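Local atomic coordinates of protein STE5 (PDB entry 3FZE), a protein that acts as a scaffold in yeast pheromone signalling, its minimal scaffold domain cocatalysing phosphorylation of the MAP kinase Fus3 by Ste7. Residues A[91-96]-A[130-135]; A[19-24]-A[111-116]; A[25-30]-A[59-64]. All blocks are in the same frame, centred on the assembly; numbering follows the deposited sequence. Where two conformers were deposited one is given.

Contacts 2 and 3 share strand 19-26 and tie it to its two neighbours in the sheet, while contact 1 joins the start of helix 95-102 to loop 130-135. From the N terminus, strand 19-26 supplies 19-24 to contact 2 and, at its far end, the first residues of 25-30 to contact 3. Pairing with 59-64 closes contact 3 around helix 35-50. Residues 91-96 then open contact 1. Contact 2 closes next, where 111-116 returns beside 19-24; contact 3 therefore lies wholly within the loop of contact 2. Contact 1 closes last, at 130-135, and so crosses contact 2 while following contact 3 in series. Asn63 joins contacts 3 and 1 by hydrogen bonds to Phe93 and Gln130.

Contact 1 of 3, residues A[91-96]-A[130-135]; sequences TQFSPI and QDYRCF
Pro95 is the bump of this contact, and residues 130-135 curl round it as the hollow. Its CG stands over the middle of the Tyr132 ring, 3.6 Å from the ring centroid and only 7° off the ring normal, a CH-pi contact with the CG carbon centred on the ring. The Tyr132 ring is brought there with CG anti to its own carbonyl carbon (chi1 -68°). The wall beside the ring is backbone: Asp131 O lies 3.0 Å from Pro95 CG, a close fit. Before it in the chain, Gln130 CB approaches Pro95 CD at 3.7 Å. After the tyrosine, Cys134 SG rests 3.6 Å from Pro95 C, where the helix begins. Phe135 completes the hollow with its CE1 4.0 Å from Pro95 CB. At the rim Ile96 CD1 touches Cys134 CB at 3.8 Å.

Polar contact is carried by water. Water 1 accepts from Ile96 N, a backbone N-H of the opening helix, and donates to Asp131 OD1 at 2.7 Å, bridging the two segments at the edge of the apolar fit. The Gln130 amide reaches toward the Phe93 ring with the two planes 29° apart, although the spacing of its OE1 from that ring is doubtful; OE1 is buried with no polar partner in the model, whereas NE2 is bonded to Asn63 OD1. Tyr132 OH is held by Ile127 O.

Ser94 caps the start of helix 95-102 through OG to Trp97 N. Phe93 packs back on Leu98 of that helix, while Tyr132 lies on Ile113 and Ala115 of strand 111-117 and also touches strand 145-150, so the loop 130-135 fills the junction between helix 95-102 and these two strands.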
loop_
_atom_site.group_PDB
_atom_site.type_symbol
_atom_site.label_atom_id
_atom_site.label_comp_id
_atom_site.label_asym_id
_atom_site.label_seq_id
_atom_site.Cartn_x
_atom_site.Cartn_y
_atom_site.Cartn_z
ATOM N N THR A 91 -1.202 -11.490 -14.609
ATOM C CA THR A 91 -1.610 -10.096 -14.790
ATOM C C THR A 91 -0.568 -9.127 -14.242
ATOM O O THR A 91 -0.349 -9.073 -13.033
ATOM C CB THR A 91 -2.947 -9.801 -14.082
ATOM O OG1 THR A 91 -3.948 -10.724 -14.533
ATOM C CG2 THR A 91 -3.398 -8.367 -14.377
ATOM N N GLN A 92 0.062 -8.363 -15.129
ATOM C CA GLN A 92 1.009 -7.329 -14.709
ATOM C C GLN A 92 0.291 -6.122 -14.111
ATOM O O GLN A 92 -0.730 -5.671 -14.629
ATOM C CB GLN A 92 1.880 -6.874 -15.880
ATOM C CG GLN A 92 3.017 -7.840 -16.191
ATOM C CD GLN A 92 4.184 -7.724 -15.217
ATOM O OE1 GLN A 92 4.897 -6.707 -15.190
ATOM N NE2 GLN A 92 4.405 -8.775 -14.432
ATOM N N PHE A 93 0.831 -5.602 -13.017
ATOM C CA PHE A 93 0.264 -4.421 -12.384
ATOM C C PHE A 93 0.651 -3.104 -13.066
ATOM O O PHE A 93 1.782 -2.922 -13.505
ATOM C CB PHE A 93 0.678 -4.350 -10.916
ATOM C CG PHE A 93 0.250 -3.081 -10.251
ATOM C CD1 PHE A 93 -1.021 -2.966 -9.717
ATOM C CD2 PHE A 93 1.100 -1.985 -10.209
ATOM C CE1 PHE A 93 -1.431 -1.788 -9.117
ATOM C CE2 PHE A 93 0.690 -0.797 -9.604
ATOM C CZ PHE A 93 -0.575 -0.702 -9.070
ATOM N N SER A 94 -0.299 -2.177 -13.118
ATOM C CA SER A 94 -0.012 -0.784 -13.438
ATOM C C SER A 94 -1.077 0.058 -12.759
ATOM O O SER A 94 -2.167 -0.439 -12.458
ATOM C CB SER A 94 -0.033 -0.527 -14.949
ATOM O OG SER A 94 -1.340 -0.684 -15.482
ATOM N N PRO A 95 -0.764 1.331 -12.494
ATOM C CA PRO A 95 -1.790 2.182 -11.885
ATOM C C PRO A 95 -3.043 2.282 -12.759
ATOM O O PRO A 95 -4.150 2.188 -12.229
ATOM C CB PRO A 95 -1.089 3.536 -11.763
ATOM C CG PRO A 95 0.356 3.173 -11.592
ATOM C CD PRO A 95 0.567 1.963 -12.481
ATOM N N ILE A 96 -2.880 2.457 -14.070
ATOM C CA ILE A 96 -4.049 2.531 -14.942
ATOM C C ILE A 96 -4.847 1.228 -14.922
ATOM O O ILE A 96 -6.076 1.254 -14.908
ATOM C CB ILE A 96 -3.696 2.921 -16.402
ATOM C CG1 ILE A 96 -4.981 3.117 -17.212
ATOM C CG2 ILE A 96 -2.829 1.867 -17.060
ATOM C CD1 ILE A 96 -5.946 4.091 -16.584
ATOM N N GLN A 130 6.200 3.509 -11.115
ATOM C CA GLN A 130 5.101 3.543 -12.076
ATOM C C GLN A 130 4.369 4.879 -12.019
ATOM O O GLN A 130 4.560 5.647 -11.082
ATOM C CB GLN A 130 4.170 2.344 -11.854
ATOM C CG GLN A 130 4.876 1.011 -12.115
ATOM C CD GLN A 130 4.057 -0.208 -11.722
ATOM O OE1 GLN A 130 2.859 -0.102 -11.449
ATOM N NE2 GLN A 130 4.708 -1.379 -11.677
ATOM N N ASP A 131 3.557 5.169 -13.032
ATOM C CA ASP A 131 2.899 6.471 -13.089
ATOM C C ASP A 131 1.471 6.420 -12.550
ATOM O O ASP A 131 0.586 5.783 -13.129
ATOM C CB ASP A 131 2.972 7.097 -14.492
ATOM C CG ASP A 131 2.025 6.446 -15.485
ATOM O OD1 ASP A 131 1.689 5.255 -15.311
ATOM O OD2 ASP A 131 1.624 7.132 -16.449
ATOM N N TYR A 132 1.272 7.090 -11.425
ATOM C CA TYR A 132 -0.017 7.101 -10.746
ATOM C C TYR A 132 -0.869 8.243 -11.297
ATOM O O TYR A 132 -1.919 8.595 -10.761
ATOM C CB TYR A 132 0.194 7.123 -9.235
ATOM C CG TYR A 132 0.796 5.801 -8.773
ATOM C CD1 TYR A 132 2.157 5.549 -8.914
ATOM C CD2 TYR A 132 -0.001 4.785 -8.259
ATOM C CE1 TYR A 132 2.714 4.334 -8.522
ATOM C CE2 TYR A 132 0.547 3.569 -7.862
ATOM C CZ TYR A 132 1.905 3.351 -8.001
ATOM O OH TYR A 132 2.456 2.149 -7.609
ATOM N N ARG A 133 -0.346 8.800 -12.388
ATOM C CA ARG A 133 -1.074 9.568 -13.393
ATOM C C ARG A 133 -2.594 9.593 -13.267
ATOM O O ARG A 133 -3.192 10.630 -12.995
ATOM C CB ARG A 133 -0.707 9.043 -14.783
ATOM N N CYS A 134 -3.205 8.438 -13.490
ATOM C CA CYS A 134 -4.641 8.312 -13.699
ATOM C C CYS A 134 -5.487 8.590 -12.464
ATOM O O CYS A 134 -6.703 8.739 -12.561
ATOM C CB CYS A 134 -4.925 6.891 -14.154
ATOM S SG CYS A 134 -4.085 5.707 -13.074
ATOM N N PHE A 135 -4.859 8.625 -11.298
ATOM C CA PHE A 135 -5.598 8.918 -10.084
ATOM C C PHE A 135 -5.732 10.433 -9.900
ATOM O O PHE A 135 -5.832 10.933 -8.782
ATOM C CB PHE A 135 -4.989 8.205 -8.872
ATOM C CG PHE A 135 -5.129 6.706 -8.933
ATOM C CD1 PHE A 135 -4.073 5.914 -9.350
ATOM C CD2 PHE A 135 -6.332 6.096 -8.616
ATOM C CE1 PHE A 135 -4.209 4.545 -9.430
ATOM C CE2 PHE A 135 -6.473 4.731 -8.692
ATOM C CZ PHE A 135 -5.412 3.947 -9.102
HETATM O O HOH W 1 -0.357 3.550 -15.352
#

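Contact 2 of 3, residues A[19-24]-A[111-116]; sequences NLAIIL and LGIVAV
Leu24 and Val116 lie side by side across two neighbouring strands, pointing the same way, with Leu24 CD2 3.8 Å from Val116 CB. Two residues earlier Ile22, in one of its two deposited conformers, runs alongside Val114 in the same manner. At the start of this row Gly112 has no side chain, and Leu20 brings its CD2 over the glycine, 3.7 Å from Gly112 CA.

The other face is built differently. Ile23 and Ile113 cross obliquely: chi1 of Ile23 sets CG1 anti to the carbonyl carbon, and the next torsion, 145°, places CD1, which meets Ile113 CG2 at 3.7 Å, a diagonal contact rather than one with the directly paired Ala115. The small Ala21 leaves its CB against Ile113 CD1, also at 3.7 Å, while Leu111 lays CD1 against the backbone of Asn19 and Leu20. Asn19 ND2 is hydrogen-bonded to Arg53 O.

Between the two rows the backbones pair in parallel through five nearly straight hydrogen bonds, the central one from Val114 N to Ala21 O at 3.0 Å with 169° at the hydrogen.

Helices 35-50 and 170-180 cover the Ile22 and Leu24 face; Phe93 and Tyr132 reach Ile23 on the other. The arrangement, central parallel strands covered on both faces, fits the alpha/beta/alpha, vWA-like fold assigned to this domain.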
loop_
_atom_site.group_PDB
_atom_site.type_symbol
_atom_site.label_atom_id
_atom_site.label_comp_id
_atom_site.label_asym_id
_atom_site.label_seq_id
_atom_site.Cartn_x
_atom_site.Cartn_y
_atom_site.Cartn_z
ATOM N N ASN A 19 -11.334 8.149 1.105
ATOM C CA ASN A 19 -11.014 6.728 1.013
ATOM C C ASN A 19 -9.542 6.547 0.650
ATOM O O ASN A 19 -8.879 7.488 0.187
ATOM C CB ASN A 19 -11.906 6.041 -0.040
ATOM C CG ASN A 19 -11.967 4.533 0.133
ATOM O OD1 ASN A 19 -11.660 4.016 1.204
ATOM N ND2 ASN A 19 -12.374 3.822 -0.920
ATOM N N LEU A 20 -9.023 5.340 0.877
ATOM C CA LEU A 20 -7.664 5.010 0.486
ATOM C C LEU A 20 -7.649 3.768 -0.374
ATOM O O LEU A 20 -8.489 2.873 -0.214
ATOM C CB LEU A 20 -6.801 4.710 1.709
ATOM C CG LEU A 20 -6.632 5.813 2.743
ATOM C CD1 LEU A 20 -5.800 5.295 3.905
ATOM C CD2 LEU A 20 -5.980 7.029 2.113
ATOM N N ALA A 21 -6.662 3.713 -1.261
ATOM C CA ALA A 21 -6.287 2.486 -1.952
ATOM C C ALA A 21 -4.869 2.160 -1.522
ATOM O O ALA A 21 -3.959 2.965 -1.718
ATOM C CB ALA A 21 -6.338 2.688 -3.453
ATOM N N ILE A 22 -4.699 0.983 -0.923
ATOM C CA ILE A 22 -3.404 0.541 -0.422
ATOM C C ILE A 22 -2.788 -0.462 -1.390
ATOM O O ILE A 22 -3.334 -1.542 -1.597
ATOM C CB ILE A 22 -3.540 -0.136 0.970
ATOM C CG1 ILE A 22 -4.442 0.687 1.900
ATOM C CG2 ILE A 22 -2.172 -0.350 1.589
ATOM C CD1 ILE A 22 -3.822 2.003 2.372
ATOM N N ILE A 23 -1.652 -0.111 -1.982
ATOM C CA ILE A 23 -0.983 -1.012 -2.918
ATOM C C ILE A 23 0.317 -1.492 -2.281
ATOM O O ILE A 23 1.198 -0.694 -1.981
ATOM C CB ILE A 23 -0.723 -0.320 -4.275
ATOM C CG1 ILE A 23 -2.017 0.333 -4.775
ATOM C CG2 ILE A 23 -0.214 -1.327 -5.282
ATOM C CD1 ILE A 23 -1.826 1.648 -5.523
ATOM N N LEU A 24 0.403 -2.797 -2.040
ATOM C CA LEU A 24 1.523 -3.400 -1.326
ATOM C C LEU A 24 2.230 -4.419 -2.204
ATOM O O LEU A 24 1.630 -5.395 -2.649
ATOM C CB LEU A 24 1.044 -4.077 -0.031
ATOM C CG LEU A 24 0.273 -3.200 0.960
ATOM C CD1 LEU A 24 -0.067 -4.030 2.195
ATOM C CD2 LEU A 24 1.057 -1.954 1.354
ATOM N N LEU A 111 -9.449 10.281 -3.312
ATOM C CA LEU A 111 -8.833 8.999 -3.030
ATOM C C LEU A 111 -7.351 9.160 -2.726
ATOM O O LEU A 111 -6.593 9.673 -3.547
ATOM C CB LEU A 111 -9.036 8.078 -4.234
ATOM C CG LEU A 111 -8.536 6.639 -4.174
ATOM C CD1 LEU A 111 -9.151 5.914 -2.992
ATOM C CD2 LEU A 111 -8.880 5.944 -5.495
ATOM N N GLY A 112 -6.946 8.732 -1.533
ATOM C CA GLY A 112 -5.540 8.698 -1.175
ATOM C C GLY A 112 -4.915 7.395 -1.640
ATOM O O GLY A 112 -5.470 6.324 -1.420
ATOM N N ILE A 113 -3.765 7.495 -2.297
ATOM C CA ILE A 113 -3.066 6.327 -2.807
ATOM C C ILE A 113 -1.800 6.090 -2.010
ATOM O O ILE A 113 -0.968 6.985 -1.870
ATOM C CB ILE A 113 -2.698 6.487 -4.295
ATOM C CG1 ILE A 113 -3.947 6.769 -5.120
ATOM C CG2 ILE A 113 -1.968 5.244 -4.801
ATOM C CD1 ILE A 113 -4.944 5.666 -5.077
ATOM N N VAL A 114 -1.655 4.873 -1.491
ATOM C CA VAL A 114 -0.498 4.543 -0.680
ATOM C C VAL A 114 0.178 3.336 -1.314
ATOM O O VAL A 114 -0.372 2.239 -1.309
ATOM C CB VAL A 114 -0.898 4.225 0.773
ATOM C CG1 VAL A 114 0.332 3.898 1.608
ATOM C CG2 VAL A 114 -1.661 5.405 1.383
ATOM N N ALA A 115 1.356 3.549 -1.881
ATOM C CA ALA A 115 2.091 2.478 -2.546
ATOM C C ALA A 115 3.342 2.141 -1.745
ATOM O O ALA A 115 4.217 2.980 -1.565
ATOM C CB ALA A 115 2.449 2.882 -3.986
ATOM N N VAL A 116 3.414 0.909 -1.247
ATOM C CA VAL A 116 4.533 0.493 -0.423
ATOM C C VAL A 116 5.128 -0.793 -0.994
ATOM O O VAL A 116 4.394 -1.724 -1.344
ATOM C CB VAL A 116 4.101 0.246 1.038
ATOM C CG1 VAL A 116 5.322 0.046 1.927
ATOM C CG2 VAL A 116 3.235 1.409 1.560
#

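Contact 3 of 3, residues A[25-30]-A[59-64]; sequences QIDFTK and VDRNNY
Gln25 and Val59 pair in parallel on the two strands of a beta-alpha-beta crossover, the unit made by strand 19-26, helix 35-50 and strand 55-60. The tight part is here. Ile26 N donates to Val59 O at 3.0 Å, and the same oxygen lies 3.1 Å from Gln25 CA, a CA-H...O contact. With CG anti to the backbone N (chi1 174°) and an extended chain beyond it, the Gln25 side chain passes Val59 and reaches the turn that follows. Its NE2 donates to Asp60 O at 2.9 Å, almost straight at 173°, with the acceptor in the amide plane; Lys125 O takes a further NE2 bond, and OE1 is held by Ser117 and Ile127, so both ends of this buried amide are satisfied.

After Ile26 the direct backbone bonding gives way to water: water 2 donates to Ile26 O and accepts from Arg61 N. Farther toward solvent the exposed Arg61 stretches across to Asp27 in a salt bridge, NH1 to OD1 at 3.3 Å, whose hydrogen bonds are weak; the two charged planes stand 82° apart. Asp27 OD1 is more firmly bound from its own segment, taking Thr29 OG1 at 2.6 Å and Thr29 N in an Asx turn. On the facing loop a type I turn runs from Asp60 to Asn63, and Gln25 NE2 and Asn63 N reach Asp60 O from opposite faces of its carbonyl plane.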
loop_
_atom_site.group_PDB
_atom_site.type_symbol
_atom_site.label_atom_id
_atom_site.label_comp_id
_atom_site.label_asym_id
_atom_site.label_seq_id
_atom_site.Cartn_x
_atom_site.Cartn_y
_atom_site.Cartn_z
ATOM N N GLN A 25 3.505 -4.166 -2.481
ATOM C CA GLN A 25 4.299 -5.096 -3.255
ATOM C C GLN A 25 5.246 -5.800 -2.304
ATOM O O GLN A 25 6.073 -5.152 -1.652
ATOM C CB GLN A 25 5.077 -4.338 -4.313
ATOM C CG GLN A 25 6.036 -5.210 -5.073
ATOM C CD GLN A 25 6.623 -4.482 -6.259
ATOM O OE1 GLN A 25 6.980 -3.310 -6.158
ATOM N NE2 GLN A 25 6.712 -5.165 -7.397
ATOM N N ILE A 26 5.103 -7.117 -2.195
ATOM C CA ILE A 26 5.889 -7.876 -1.230
ATOM C C ILE A 26 6.799 -8.933 -1.858
ATOM O O ILE A 26 6.341 -9.830 -2.578
ATOM C CB ILE A 26 4.994 -8.551 -0.165
ATOM C CG1 ILE A 26 4.012 -7.535 0.427
ATOM C CG2 ILE A 26 5.863 -9.169 0.921
ATOM C CD1 ILE A 26 2.991 -8.129 1.398
ATOM N N ASP A 27 8.091 -8.791 -1.593
ATOM C CA ASP A 27 9.077 -9.846 -1.833
ATOM C C ASP A 27 9.152 -10.633 -0.532
ATOM O O ASP A 27 9.670 -10.148 0.476
ATOM C CB ASP A 27 10.438 -9.230 -2.178
ATOM C CG ASP A 27 11.523 -10.271 -2.383
ATOM O OD1 ASP A 27 11.345 -11.415 -1.920
ATOM O OD2 ASP A 27 12.566 -9.943 -2.999
ATOM N N PHE A 28 8.591 -11.834 -0.545
ATOM C CA PHE A 28 8.457 -12.623 0.672
ATOM C C PHE A 28 9.787 -13.160 1.185
ATOM O O PHE A 28 9.923 -13.462 2.372
ATOM C CB PHE A 28 7.474 -13.771 0.448
ATOM C CG PHE A 28 6.081 -13.318 0.164
ATOM C CD1 PHE A 28 5.208 -13.034 1.206
ATOM C CD2 PHE A 28 5.639 -13.164 -1.139
ATOM C CE1 PHE A 28 3.922 -12.620 0.951
ATOM C CE2 PHE A 28 4.355 -12.741 -1.399
ATOM C CZ PHE A 28 3.498 -12.472 -0.352
ATOM N N THR A 29 10.764 -13.268 0.293
ATOM C CA THR A 29 12.071 -13.811 0.658
ATOM C C THR A 29 12.870 -12.843 1.533
ATOM O O THR A 29 13.797 -13.251 2.234
ATOM C CB THR A 29 12.904 -14.187 -0.588
ATOM O OG1 THR A 29 13.347 -12.999 -1.256
ATOM C CG2 THR A 29 12.086 -15.043 -1.552
ATOM N N LYS A 30 12.503 -11.565 1.498
ATOM C CA LYS A 30 13.205 -10.563 2.291
ATOM C C LYS A 30 12.691 -10.512 3.727
ATOM O O LYS A 30 13.314 -9.894 4.592
ATOM C CB LYS A 30 13.100 -9.181 1.646
ATOM C CG LYS A 30 13.774 -9.082 0.293
ATOM C CD LYS A 30 13.774 -7.656 -0.226
ATOM C CE LYS A 30 14.627 -7.531 -1.480
ATOM N NZ LYS A 30 15.003 -6.111 -1.740
ATOM N N VAL A 59 0.874 -7.024 -4.895
ATOM C CA VAL A 59 1.689 -7.254 -6.089
ATOM C C VAL A 59 2.948 -8.008 -5.696
ATOM O O VAL A 59 3.561 -7.704 -4.670
ATOM C CB VAL A 59 2.078 -5.919 -6.746
ATOM C CG1 VAL A 59 2.908 -6.150 -8.019
ATOM C CG2 VAL A 59 0.827 -5.108 -7.049
ATOM N N ASP A 60 3.342 -8.996 -6.493
ATOM C CA ASP A 60 4.571 -9.730 -6.190
ATOM C C ASP A 60 5.830 -9.002 -6.677
ATOM O O ASP A 60 5.751 -7.941 -7.297
ATOM C CB ASP A 60 4.508 -11.215 -6.615
ATOM C CG ASP A 60 4.672 -11.444 -8.125
ATOM O OD1 ASP A 60 5.109 -10.538 -8.857
ATOM O OD2 ASP A 60 4.369 -12.574 -8.567
ATOM N N ARG A 61 6.992 -9.570 -6.381
ATOM C CA ARG A 61 8.245 -8.889 -6.674
ATOM C C ARG A 61 8.530 -8.745 -8.167
ATOM O O ARG A 61 9.386 -7.953 -8.558
ATOM C CB ARG A 61 9.415 -9.562 -5.964
ATOM C CG ARG A 61 9.703 -10.971 -6.410
ATOM C CD ARG A 61 10.791 -11.563 -5.531
ATOM N NE ARG A 61 11.204 -12.886 -5.983
ATOM C CZ ARG A 61 12.173 -13.599 -5.415
ATOM N NH1 ARG A 61 12.838 -13.114 -4.373
ATOM N NH2 ARG A 61 12.483 -14.795 -5.895
ATOM N N ASN A 62 7.805 -9.499 -8.986
ATOM C CA ASN A 62 7.916 -9.391 -10.444
ATOM C C ASN A 62 6.758 -8.634 -11.089
ATOM O O ASN A 62 6.549 -8.716 -12.305
ATOM C CB ASN A 62 8.055 -10.779 -11.052
ATOM C CG ASN A 62 9.330 -11.439 -10.630
ATOM O OD1 ASN A 62 10.407 -10.867 -10.802
ATOM N ND2 ASN A 62 9.228 -12.627 -10.047
ATOM N N ASN A 63 6.025 -7.886 -10.263
ATOM C CA ASN A 63 4.963 -6.983 -10.719
ATOM C C ASN A 63 3.671 -7.665 -11.171
ATOM O O ASN A 63 2.866 -7.081 -11.901
ATOM C CB ASN A 63 5.468 -6.020 -11.794
ATOM C CG ASN A 63 4.551 -4.827 -11.965
ATOM O OD1 ASN A 63 4.136 -4.213 -10.976
ATOM N ND2 ASN A 63 4.213 -4.504 -13.215
ATOM N N TYR A 64 3.460 -8.889 -10.702
ATOM C CA TYR A 64 2.193 -9.584 -10.925
ATOM C C TYR A 64 1.174 -9.328 -9.825
ATOM O O TYR A 64 1.485 -9.394 -8.630
ATOM C CB TYR A 64 2.407 -11.090 -11.059
ATOM C CG TYR A 64 3.164 -11.441 -12.306
ATOM C CD1 TYR A 64 2.517 -11.510 -13.537
ATOM C CD2 TYR A 64 4.532 -11.660 -12.261
ATOM C CE1 TYR A 64 3.210 -11.811 -14.692
ATOM C CE2 TYR A 64 5.238 -11.970 -13.417
ATOM C CZ TYR A 64 4.569 -12.045 -14.628
ATOM O OH TYR A 64 5.267 -12.352 -15.782
HETATM O O HOH W 2 6.979 -11.685 -4.414
#